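Local coordinates for putative oxidoreductase (Bacteroides fragilis NCTC 9343, PDB 3EOF), which binds flavin mononucleotide and is probably an FMN-dependent oxidoreductase of the nitroreductase family, its physiological substrate not established, at residues 19-25 / 47-51; 97-103 / 241-247. All coordinates share one frame; numbering follows the deposited sequence.

Contact 1 (19-25 / 47-51) and contact 2 (97-103 / 241-247) lie in separate parts of the subunit, their centres 30 Å apart and their nearest atoms about 11 Å from each other. Contact 1 ties the start of helix 22-32 to strand 44-49, one of the two outermost in the sheet of this chain, away from the flavin. Contact 2 packs the end of helix 227-243 on the start of helix 100-123 and comes closer to the cofactor: the side chain of S102 is about 12 Å from a bound FMN, and that of Y97 about 12 Å from that of T37, an FMN-binding residue. Both contacts also touch the second subunit of the dimer.

Contact 1: 19-25 / 47-51; sequences DITPDLL and VVTRD
R50 reaches across to the backbone of I20 and the carboxylate of D19 in a polar, partly buried contact, which joins the lead-in to helix 22-32 to the end of strand 44-49. The guanidinium meets I20 end-on, with both terminal nitrogens on one carbonyl oxygen. NH1 of R50 lies 2.9 Å from O of I20, in the carbonyl plane, whereas NH2 of R50, at 3.0 Å from that same O of I20, sits above the plane. Both bonds are bent, with N-H...O angles of 144° and 140°, as expected when two donors share one acceptor. An extended chain from CG to NE carries the group this far.

NH1 also forms a salt bridge with D19, whose OD1 is 3.1 Å from NH1 of R50. The carboxylate plane stands 85° from the guanidinium plane, so a single oxygen makes the contact at the guanidinium edge rather than two side by side. The double hold on O of I20 and the salt bridge to OD1 of D19 should together limit the turning of the guanidinium.

Strand 44-49 is outermost in the four-stranded antiparallel sheet of its own chain, part of the nitroreductase fold, but the sheet runs on across the dimer interface, where V47 and V48 pair in parallel with a strand of the second subunit. E181 of that subunit accepts from the backbone N of R50.

Deeper in, L25 and V48 meet tip to tip, CD2 of L25 lying 3.6 Å from CG1 of V48. CD2 of L25 also comes within 3.6 Å of NH2 of R50. At the helix start, OG1 of T21 caps N of L24 at 3.0 Å, and V73 of the neighbouring strand 73-80 packs against I20, L25 and R50.

Contact 2: 97-103 / 241-247; sequences YGNLMSF and LRRQGFM
With chi1 at 164°, F103 swings its ring away from its own backbone N, and L241 (chi1 -81°) and F246, whose CG is likewise opposite the carbonyl carbon, bring their side chains to meet it between two helix ends. L241 places one methyl squarely over the F103 ring: CD2 of L241 is 3.3 Å from the centroid of the F103 ring, a CH-pi contact nearly along the ring normal. F103 in turn directs its edge at the face of F246, an edge-to-face pair with centroids 5.4 Å apart and planes at 60°. Over that F246 ring also sits CB of F103, 3.5 Å from CD1 of F246. L100 adds a looser contact, its CD1 4.2 Å from CD1 of L241.

Turns flank the contact where each helix begins or ends. G245, with positive phi, is the C-prime residue of a Schellman motif that ends helix 227-243, with N of F246 hydrogen-bonded to O of L241 at 2.8 Å. Facing it, G98 centres an inverse gamma turn, and N99 caps helix 100-123: its OD1 accepts from both N and OG of S102, while its ND2 donates to O of G96.

Strand 151-160 closes the aromatic cluster through F152, which meets F103 edge-to-face and touches L241 and F246; L238 of the second subunit packs on L100, at the first turn of helix 100-123.

Contact 1: 19-25 / 47-51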
loop_
_atom_site.group_PDB
_atom_site.type_symbol
_atom_site.label_atom_id
_atom_site.label_comp_id
_atom_site.label_asym_id
_atom_site.label_seq_id
_atom_site.Cartn_x
_atom_site.Cartn_y
_atom_site.Cartn_z
ATOM N N ASP A 19 -6.552 -10.263 25.293
ATOM C CA ASP A 19 -7.362 -9.620 24.270
ATOM C C ASP A 19 -6.919 -8.167 24.040
ATOM O O ASP A 19 -6.256 -7.577 24.878
ATOM C CB ASP A 19 -8.837 -9.704 24.674
ATOM C CG ASP A 19 -9.792 -9.538 23.480
ATOM O OD1 ASP A 19 -9.366 -9.527 22.292
ATOM O OD2 ASP A 19 -10.997 -9.427 23.733
ATOM N N ILE A 20 -7.232 -7.638 22.859
ATOM C CA ILE A 20 -7.013 -6.235 22.541
ATOM C C ILE A 20 -8.388 -5.620 22.849
ATOM O O ILE A 20 -9.392 -6.082 22.336
ATOM C CB ILE A 20 -6.611 -6.024 21.051
ATOM C CG1 ILE A 20 -5.371 -6.896 20.681
ATOM C CG2 ILE A 20 -6.393 -4.522 20.748
ATOM C CD1 ILE A 20 -4.938 -6.839 19.197
ATOM N N THR A 21 -8.452 -4.610 23.703
ATOM C CA THR A 21 -9.739 -4.003 24.001
ATOM C C THR A 21 -10.316 -3.286 22.780
ATOM O O THR A 21 -9.573 -2.861 21.883
ATOM C CB THR A 21 -9.653 -2.931 25.097
ATOM O OG1 THR A 21 -8.827 -1.856 24.636
ATOM C CG2 THR A 21 -9.094 -3.501 26.411
ATOM N N PRO A 22 -11.654 -3.176 22.719
ATOM C CA PRO A 22 -12.241 -2.322 21.678
ATOM C C PRO A 22 -11.674 -0.880 21.712
ATOM O O PRO A 22 -11.346 -0.338 20.668
ATOM C CB PRO A 22 -13.749 -2.357 21.997
ATOM C CG PRO A 22 -13.948 -3.669 22.718
ATOM C CD PRO A 22 -12.684 -3.871 23.521
ATOM N N ASP A 23 -11.544 -0.270 22.893
ATOM C CA ASP A 23 -11.008 1.106 22.986
ATOM C C ASP A 23 -9.688 1.232 22.225
ATOM O O ASP A 23 -9.514 2.152 21.416
ATOM C CB ASP A 23 -10.823 1.595 24.439
ATOM C CG ASP A 23 -12.149 1.979 25.149
ATOM O OD1 ASP A 23 -13.224 1.769 24.563
ATOM O OD2 ASP A 23 -12.100 2.488 26.319
ATOM N N LEU A 24 -8.782 0.289 22.469
ATOM C CA LEU A 24 -7.446 0.278 21.832
ATOM C C LEU A 24 -7.511 -0.031 20.339
ATOM O O LEU A 24 -6.978 0.725 19.533
ATOM C CB LEU A 24 -6.449 -0.668 22.563
ATOM C CG LEU A 24 -5.023 -0.728 21.973
ATOM C CD1 LEU A 24 -4.408 0.670 21.927
ATOM C CD2 LEU A 24 -4.139 -1.690 22.727
ATOM N N LEU A 25 -8.127 -1.144 19.960
ATOM C CA LEU A 25 -8.272 -1.434 18.546
ATOM C C LEU A 25 -8.938 -0.254 17.783
ATOM O O LEU A 25 -8.449 0.190 16.767
ATOM C CB LEU A 25 -9.047 -2.742 18.309
ATOM C CG LEU A 25 -8.933 -3.210 16.874
ATOM C CD1 LEU A 25 -7.482 -3.623 16.444
ATOM C CD2 LEU A 25 -9.921 -4.380 16.662
ATOM N N VAL A 47 -12.752 -5.093 7.997
ATOM C CA VAL A 47 -13.532 -6.070 8.694
ATOM C C VAL A 47 -12.694 -6.557 9.880
ATOM O O VAL A 47 -11.555 -7.032 9.717
ATOM C CB VAL A 47 -13.959 -7.254 7.813
ATOM C CG1 VAL A 47 -14.799 -8.169 8.621
ATOM C CG2 VAL A 47 -14.727 -6.754 6.612
ATOM N N VAL A 48 -13.268 -6.411 11.072
ATOM C CA VAL A 48 -12.670 -6.831 12.347
ATOM C C VAL A 48 -13.285 -8.182 12.736
ATOM O O VAL A 48 -14.483 -8.277 12.938
ATOM C CB VAL A 48 -12.928 -5.802 13.470
ATOM C CG1 VAL A 48 -12.359 -6.299 14.827
ATOM C CG2 VAL A 48 -12.347 -4.400 13.066
ATOM N N THR A 49 -12.430 -9.214 12.760
ATOM C CA THR A 49 -12.734 -10.574 13.154
ATOM C C THR A 49 -12.137 -10.948 14.521
ATOM O O THR A 49 -10.943 -11.039 14.690
ATOM C CB THR A 49 -12.209 -11.508 12.099
ATOM O OG1 THR A 49 -12.856 -11.162 10.864
ATOM C CG2 THR A 49 -12.407 -12.979 12.470
ATOM N N ARG A 50 -13.006 -11.157 15.493
ATOM C CA ARG A 50 -12.619 -11.515 16.853
ATOM C C ARG A 50 -13.196 -12.876 17.263
ATOM O O ARG A 50 -12.584 -13.589 18.034
ATOM C CB ARG A 50 -13.127 -10.454 17.827
ATOM C CG ARG A 50 -12.471 -9.105 17.729
ATOM C CD ARG A 50 -13.153 -8.243 18.733
ATOM N NE ARG A 50 -12.562 -6.937 18.961
ATOM C CZ ARG A 50 -11.556 -6.694 19.789
ATOM N NH1 ARG A 50 -10.943 -7.687 20.420
ATOM N NH2 ARG A 50 -11.124 -5.450 19.934
ATOM N N ASP A 51 -14.354 -13.230 16.712
ATOM C CA ASP A 51 -15.023 -14.480 17.021
ATOM C C ASP A 51 -14.212 -15.698 16.590
ATOM O O ASP A 51 -13.706 -15.734 15.474
ATOM C CB ASP A 51 -16.390 -14.534 16.334
ATOM C CG ASP A 51 -17.179 -15.777 16.709
ATOM O OD1 ASP A 51 -17.482 -15.931 17.917
ATOM O OD2 ASP A 51 -17.488 -16.596 15.815
HETATM O O HOH W 1 -10.638 -10.572 20.366
#

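Contact 2: 97-103 / 241-247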
loop_
_atom_site.group_PDB
_atom_site.type_symbol
_atom_site.label_atom_id
_atom_site.label_comp_id
_atom_site.label_asym_id
_atom_site.label_seq_id
_atom_site.Cartn_x
_atom_site.Cartn_y
_atom_site.Cartn_z
ATOM N N TYR A 97 -16.525 3.967 -11.085
ATOM C CA TYR A 97 -15.430 3.348 -10.345
ATOM C C TYR A 97 -15.338 1.827 -10.450
ATOM O O TYR A 97 -14.522 1.218 -9.796
ATOM C CB TYR A 97 -15.504 3.812 -8.906
ATOM C CG TYR A 97 -15.577 5.356 -8.832
ATOM C CD1 TYR A 97 -14.495 6.133 -9.218
ATOM C CD2 TYR A 97 -16.706 6.005 -8.346
ATOM C CE1 TYR A 97 -14.535 7.550 -9.147
ATOM C CE2 TYR A 97 -16.766 7.438 -8.263
ATOM C CZ TYR A 97 -15.691 8.187 -8.700
ATOM O OH TYR A 97 -15.718 9.568 -8.615
ATOM N N GLY A 98 -16.095 1.248 -11.362
ATOM C CA GLY A 98 -16.062 -0.181 -11.575
ATOM C C GLY A 98 -15.050 -0.511 -12.628
ATOM O O GLY A 98 -15.369 -1.154 -13.645
ATOM N N ASN A 99 -13.813 -0.113 -12.343
ATOM C CA ASN A 99 -12.707 -0.293 -13.269
ATOM C C ASN A 99 -11.384 -0.523 -12.533
ATOM O O ASN A 99 -11.297 -0.347 -11.329
ATOM C CB ASN A 99 -12.663 0.875 -14.236
ATOM C CG ASN A 99 -12.793 2.159 -13.539
ATOM O OD1 ASN A 99 -11.887 2.553 -12.817
ATOM N ND2 ASN A 99 -13.924 2.831 -13.725
ATOM N N LEU A 100 -10.400 -1.041 -13.259
ATOM C CA LEU A 100 -9.119 -1.403 -12.664
ATOM C C LEU A 100 -8.411 -0.228 -12.008
ATOM O O LEU A 100 -7.811 -0.369 -10.941
ATOM C CB LEU A 100 -8.226 -2.047 -13.716
ATOM C CG LEU A 100 -6.841 -2.512 -13.268
ATOM C CD1 LEU A 100 -7.000 -3.596 -12.219
ATOM C CD2 LEU A 100 -6.032 -2.980 -14.471
HETATM N N MSE A 101 -8.449 0.919 -12.663
HETATM C CA MSE A 101 -7.799 2.114 -12.146
HETATM C C MSE A 101 -8.298 2.448 -10.771
HETATM O O MSE A 101 -7.509 2.740 -9.886
HETATM C CB MSE A 101 -8.077 3.305 -13.046
HETATM C CG MSE A 101 -7.402 4.605 -12.598
HETATM SE SE MSE A 101 -5.367 4.532 -12.649
HETATM C CE MSE A 101 -5.105 6.459 -12.234
ATOM N N SER A 102 -9.618 2.405 -10.613
ATOM C CA SER A 102 -10.293 2.740 -9.366
ATOM C C SER A 102 -9.980 1.685 -8.335
ATOM O O SER A 102 -9.807 2.001 -7.171
ATOM C CB SER A 102 -11.805 2.874 -9.588
ATOM O OG SER A 102 -12.095 3.962 -10.442
ATOM N N PHE A 103 -9.921 0.418 -8.760
ATOM C CA PHE A 103 -9.511 -0.652 -7.859
ATOM C C PHE A 103 -8.117 -0.419 -7.331
ATOM O O PHE A 103 -7.856 -0.559 -6.137
ATOM C CB PHE A 103 -9.556 -2.064 -8.539
ATOM C CG PHE A 103 -8.778 -3.104 -7.769
ATOM C CD1 PHE A 103 -9.270 -3.615 -6.563
ATOM C CD2 PHE A 103 -7.484 -3.464 -8.173
ATOM C CE1 PHE A 103 -8.516 -4.520 -5.797
ATOM C CE2 PHE A 103 -6.740 -4.385 -7.429
ATOM C CZ PHE A 103 -7.258 -4.910 -6.239
ATOM N N LEU A 241 -11.762 -9.819 -9.536
ATOM C CA LEU A 241 -11.952 -8.382 -9.727
ATOM C C LEU A 241 -13.209 -8.157 -10.583
ATOM O O LEU A 241 -14.006 -7.253 -10.319
ATOM C CB LEU A 241 -10.735 -7.775 -10.402
ATOM C CG LEU A 241 -9.510 -7.435 -9.564
ATOM C CD1 LEU A 241 -8.336 -7.234 -10.534
ATOM C CD2 LEU A 241 -9.768 -6.205 -8.744
ATOM N N ARG A 242 -13.405 -9.024 -11.582
ATOM C CA ARG A 242 -14.562 -8.948 -12.465
ATOM C C ARG A 242 -15.858 -9.164 -11.647
ATOM O O ARG A 242 -16.813 -8.376 -11.691
ATOM C CB ARG A 242 -14.415 -10.000 -13.577
ATOM C CG ARG A 242 -15.596 -10.090 -14.556
ATOM C CD ARG A 242 -15.227 -10.830 -15.889
ATOM N NE ARG A 242 -13.935 -10.362 -16.443
ATOM C CZ ARG A 242 -12.822 -11.102 -16.565
ATOM N NH1 ARG A 242 -12.797 -12.402 -16.233
ATOM N NH2 ARG A 242 -11.722 -10.537 -17.065
ATOM N N ARG A 243 -15.829 -10.223 -10.848
ATOM C CA ARG A 243 -16.948 -10.656 -10.034
ATOM C C ARG A 243 -17.305 -9.537 -9.059
ATOM O O ARG A 243 -18.478 -9.309 -8.736
ATOM C CB ARG A 243 -16.514 -11.939 -9.326
ATOM C CG ARG A 243 -17.542 -13.015 -9.292
ATOM C CD ARG A 243 -16.929 -14.365 -9.731
ATOM N NE ARG A 243 -15.938 -14.904 -8.800
ATOM C CZ ARG A 243 -15.123 -15.941 -9.048
ATOM N NH1 ARG A 243 -15.109 -16.557 -10.233
ATOM N NH2 ARG A 243 -14.276 -16.345 -8.105
ATOM N N GLN A 244 -16.306 -8.812 -8.597
ATOM C CA GLN A 244 -16.543 -7.696 -7.651
ATOM C C GLN A 244 -16.790 -6.338 -8.305
ATOM O O GLN A 244 -16.848 -5.288 -7.615
ATOM C CB GLN A 244 -15.389 -7.565 -6.662
ATOM C CG GLN A 244 -15.215 -8.749 -5.725
ATOM C CD GLN A 244 -16.482 -9.174 -5.009
ATOM O OE1 GLN A 244 -17.198 -10.068 -5.466
ATOM N NE2 GLN A 244 -16.753 -8.570 -3.901
ATOM N N GLY A 245 -16.921 -6.359 -9.621
ATOM C CA GLY A 245 -17.204 -5.200 -10.420
ATOM C C GLY A 245 -16.100 -4.202 -10.631
ATOM O O GLY A 245 -16.384 -3.033 -10.942
ATOM N N PHE A 246 -14.844 -4.627 -10.469
ATOM C CA PHE A 246 -13.737 -3.712 -10.704
ATOM C C PHE A 246 -13.187 -3.853 -12.108
ATOM O O PHE A 246 -12.163 -3.281 -12.452
ATOM C CB PHE A 246 -12.654 -3.860 -9.656
ATOM C CG PHE A 246 -12.965 -3.160 -8.381
ATOM C CD1 PHE A 246 -13.010 -1.765 -8.342
ATOM C CD2 PHE A 246 -13.156 -3.870 -7.210
ATOM C CE1 PHE A 246 -13.255 -1.087 -7.128
ATOM C CE2 PHE A 246 -13.367 -3.219 -6.021
ATOM C CZ PHE A 246 -13.426 -1.810 -5.983
HETATM N N MSE A 247 -13.883 -4.613 -12.912
HETATM C CA MSE A 247 -13.641 -4.680 -14.327
HETATM C C MSE A 247 -14.727 -5.462 -14.991
HETATM O O MSE A 247 -15.482 -6.183 -14.330
HETATM C CB MSE A 247 -12.302 -5.258 -14.681
HETATM C CG MSE A 247 -11.860 -6.409 -13.871
HETATM SE SE MSE A 247 -9.986 -6.552 -14.338
HETATM C CE MSE A 247 -10.264 -7.560 -16.080
#